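Local coordinates for protein probable tautomerase/dehalogenase AU4130 (Aspergillus fumigatus Af293, PDB 3C6V) that is of unknown function but, as a trimeric member of the oxalocrotonate tautomerase-like family, probably acts as a tautomerase or dehalogenase, at residues 23-28 against 85-90. Sequence-based numbering, arbitrary orientation.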
loop_
_atom_site.group_PDB
_atom_site.type_symbol
_atom_site.label_atom_id
_atom_site.label_comp_id
_atom_site.label_asym_id
_atom_site.label_seq_id
_atom_site.Cartn_x
_atom_site.Cartn_y
_atom_site.Cartn_z
ATOM N N PRO B 23 5.905 0.261 12.556
ATOM C CA PRO B 23 4.791 -0.100 11.670
ATOM C C PRO B 23 4.213 1.134 10.964
ATOM O O PRO B 23 4.376 2.270 11.451
ATOM C CB PRO B 23 3.758 -0.620 12.657
ATOM C CG PRO B 23 3.940 0.336 13.843
ATOM C CD PRO B 23 5.408 0.694 13.879
ATOM N N ARG B 24 3.521 0.920 9.841
ATOM C CA ARG B 24 2.868 2.035 9.156
ATOM C C ARG B 24 1.406 1.644 8.944
ATOM O O ARG B 24 1.126 0.629 8.310
ATOM C CB ARG B 24 3.561 2.282 7.804
ATOM C CG ARG B 24 2.848 3.309 6.894
ATOM C CD ARG B 24 3.452 4.690 6.979
ATOM N NE ARG B 24 4.865 4.816 6.597
ATOM C CZ ARG B 24 5.331 4.932 5.350
ATOM N NH1 ARG B 24 4.518 4.871 4.302
ATOM N NH2 ARG B 24 6.615 5.068 5.165
ATOM N N TRP B 25 0.476 2.410 9.502
ATOM C CA TRP B 25 -0.950 2.109 9.347
ATOM C C TRP B 25 -1.589 3.101 8.361
ATOM O O TRP B 25 -1.402 4.311 8.486
ATOM C CB TRP B 25 -1.691 2.177 10.687
ATOM C CG TRP B 25 -1.372 1.032 11.676
ATOM C CD1 TRP B 25 -0.134 0.536 12.043
ATOM C CD2 TRP B 25 -2.338 0.292 12.426
ATOM N NE1 TRP B 25 -0.294 -0.459 12.991
ATOM C CE2 TRP B 25 -1.630 -0.636 13.229
ATOM C CE3 TRP B 25 -3.733 0.323 12.488
ATOM C CZ2 TRP B 25 -2.276 -1.543 14.073
ATOM C CZ3 TRP B 25 -4.385 -0.556 13.335
ATOM C CH2 TRP B 25 -3.646 -1.480 14.137
ATOM N N LEU B 26 -2.303 2.577 7.372
ATOM C CA LEU B 26 -3.072 3.382 6.437
ATOM C C LEU B 26 -4.535 3.082 6.682
ATOM O O LEU B 26 -4.958 1.905 6.648
ATOM C CB LEU B 26 -2.684 3.046 4.984
ATOM C CG LEU B 26 -3.489 3.773 3.884
ATOM C CD1 LEU B 26 -3.240 5.325 3.976
ATOM C CD2 LEU B 26 -3.112 3.252 2.522
ATOM N N ILE B 27 -5.305 4.125 6.977
ATOM C CA ILE B 27 -6.699 3.922 7.390
ATOM C C ILE B 27 -7.590 4.748 6.465
ATOM O O ILE B 27 -7.662 5.984 6.579
ATOM C CB ILE B 27 -6.910 4.341 8.882
ATOM C CG1 ILE B 27 -5.956 3.534 9.791
ATOM C CG2 ILE B 27 -8.375 4.079 9.315
ATOM C CD1 ILE B 27 -6.127 3.797 11.334
ATOM N N GLN B 28 -8.212 4.060 5.524
ATOM C CA GLN B 28 -9.160 4.667 4.587
ATOM C C GLN B 28 -10.563 4.558 5.191
ATOM O O GLN B 28 -10.866 3.563 5.843
ATOM C CB GLN B 28 -9.122 3.907 3.264
ATOM C CG GLN B 28 -7.845 4.160 2.440
ATOM C CD GLN B 28 -7.600 3.077 1.407
ATOM O OE1 GLN B 28 -7.018 2.045 1.714
ATOM N NE2 GLN B 28 -8.072 3.290 0.199
ATOM N N LEU B 85 -8.402 -0.848 6.818
ATOM C CA LEU B 85 -7.063 -0.625 7.331
ATOM C C LEU B 85 -6.034 -1.496 6.612
ATOM O O LEU B 85 -6.285 -2.679 6.331
ATOM C CB LEU B 85 -7.010 -0.895 8.836
ATOM C CG LEU B 85 -7.975 -0.097 9.725
ATOM C CD1 LEU B 85 -9.314 -0.864 9.930
ATOM C CD2 LEU B 85 -7.303 0.060 11.100
ATOM N N THR B 86 -4.886 -0.894 6.320
ATOM C CA THR B 86 -3.710 -1.610 5.807
ATOM C C THR B 86 -2.569 -1.400 6.800
ATOM O O THR B 86 -2.202 -0.243 7.082
ATOM C CB THR B 86 -3.264 -1.099 4.410
ATOM O OG1 THR B 86 -4.381 -1.116 3.507
ATOM C CG2 THR B 86 -2.149 -2.021 3.829
ATOM N N ILE B 87 -2.037 -2.505 7.327
ATOM C CA ILE B 87 -0.972 -2.473 8.346
ATOM C C ILE B 87 0.344 -2.962 7.739
ATOM O O ILE B 87 0.483 -4.139 7.375
ATOM C CB ILE B 87 -1.355 -3.302 9.608
ATOM C CG1 ILE B 87 -2.653 -2.732 10.258
ATOM C CG2 ILE B 87 -0.241 -3.278 10.657
ATOM C CD1 ILE B 87 -3.347 -3.754 11.180
ATOM N N TYR B 88 1.316 -2.069 7.620
ATOM C CA TYR B 88 2.589 -2.458 7.003
ATOM C C TYR B 88 3.571 -2.803 8.139
ATOM O O TYR B 88 3.810 -1.968 9.024
ATOM C CB TYR B 88 3.129 -1.300 6.172
ATOM C CG TYR B 88 2.296 -0.941 4.971
ATOM C CD1 TYR B 88 1.286 0.022 5.055
ATOM C CD2 TYR B 88 2.556 -1.519 3.726
ATOM C CE1 TYR B 88 0.525 0.347 3.950
ATOM C CE2 TYR B 88 1.807 -1.177 2.609
ATOM C CZ TYR B 88 0.789 -0.258 2.736
ATOM O OH TYR B 88 0.044 0.090 1.624
ATOM N N HIS B 89 4.085 -4.031 8.109
ATOM C CA HIS B 89 4.989 -4.556 9.107
ATOM C C HIS B 89 6.258 -5.078 8.406
ATOM O O HIS B 89 6.276 -5.259 7.181
ATOM C CB HIS B 89 4.328 -5.722 9.860
ATOM C CG HIS B 89 3.462 -5.320 11.025
ATOM N ND1 HIS B 89 2.925 -6.257 11.886
ATOM C CD2 HIS B 89 3.093 -4.104 11.510
ATOM C CE1 HIS B 89 2.212 -5.637 12.818
ATOM N NE2 HIS B 89 2.310 -4.333 12.622
ATOM N N LEU B 90 7.285 -5.339 9.209
ATOM C CA LEU B 90 8.511 -6.009 8.796
ATOM C C LEU B 90 8.270 -7.506 8.588
ATOM O O LEU B 90 7.543 -8.137 9.358
ATOM C CB LEU B 90 9.538 -5.907 9.921
ATOM C CG LEU B 90 10.570 -4.782 10.079
ATOM C CD1 LEU B 90 10.795 -3.862 8.889
ATOM C CD2 LEU B 90 10.548 -4.109 11.448
HETATM O O HOH W 1 -6.232 0.951 3.902
#
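The carbonyl oxygen L26 O accepts a hydrogen bond from T86 N at 2.8 Å, in its carbonyl plane, and also lies 3.4 Å from L85 CA in a CA-H...O contact. L26 N returns a nearly straight bond to T86 O (176° at the hydrogen), and R24 and Y88 exchange a second such pair, so segments 24-28 and 85-90 of strands 24-29 and 82-90 run antiparallel with two hydrogen-bonded pairs, R24-Y88 and L26-T86. At the non-hydrogen-bonded pair between them, the side chains of W25 and I87 run alongside each other in the same direction. I87 CG1 sits over the six-membered ring of W25, 3.7 Å from its centroid in a CH-pi contact, while I87 CG2 reaches W25 NE1 at 3.7 Å. With CG anti to its carbonyl carbon (chi1 -71°), the indole turns one face toward I87, while its CZ3 edge meets L85 CD2, which also touches I27 CD1. Helix 36-51 packs on this mainly apolar face, and its Y50 OH hydrogen-bonds both W25 NE1 and H89 NE2. On the opposite face, the Y88 ring points its CD1 edge at R24 O, 3.3 Å away in the ring plane. A water hydrogen-bonds T86 OG1 (2.8 Å) and Q28 OE1 (2.6 Å), linking the two strands. R24 NH2 forms a salt bridge with E123 of the second subunit and a hydrogen bond with L85 O of that same neighbouring subunit. These central strands thus have two chemically distinct faces: a mainly apolar one packed against helix 36-51, and a more polar one, where R24, T86 and Y88 flank L26, that joins the subunits of the trimer.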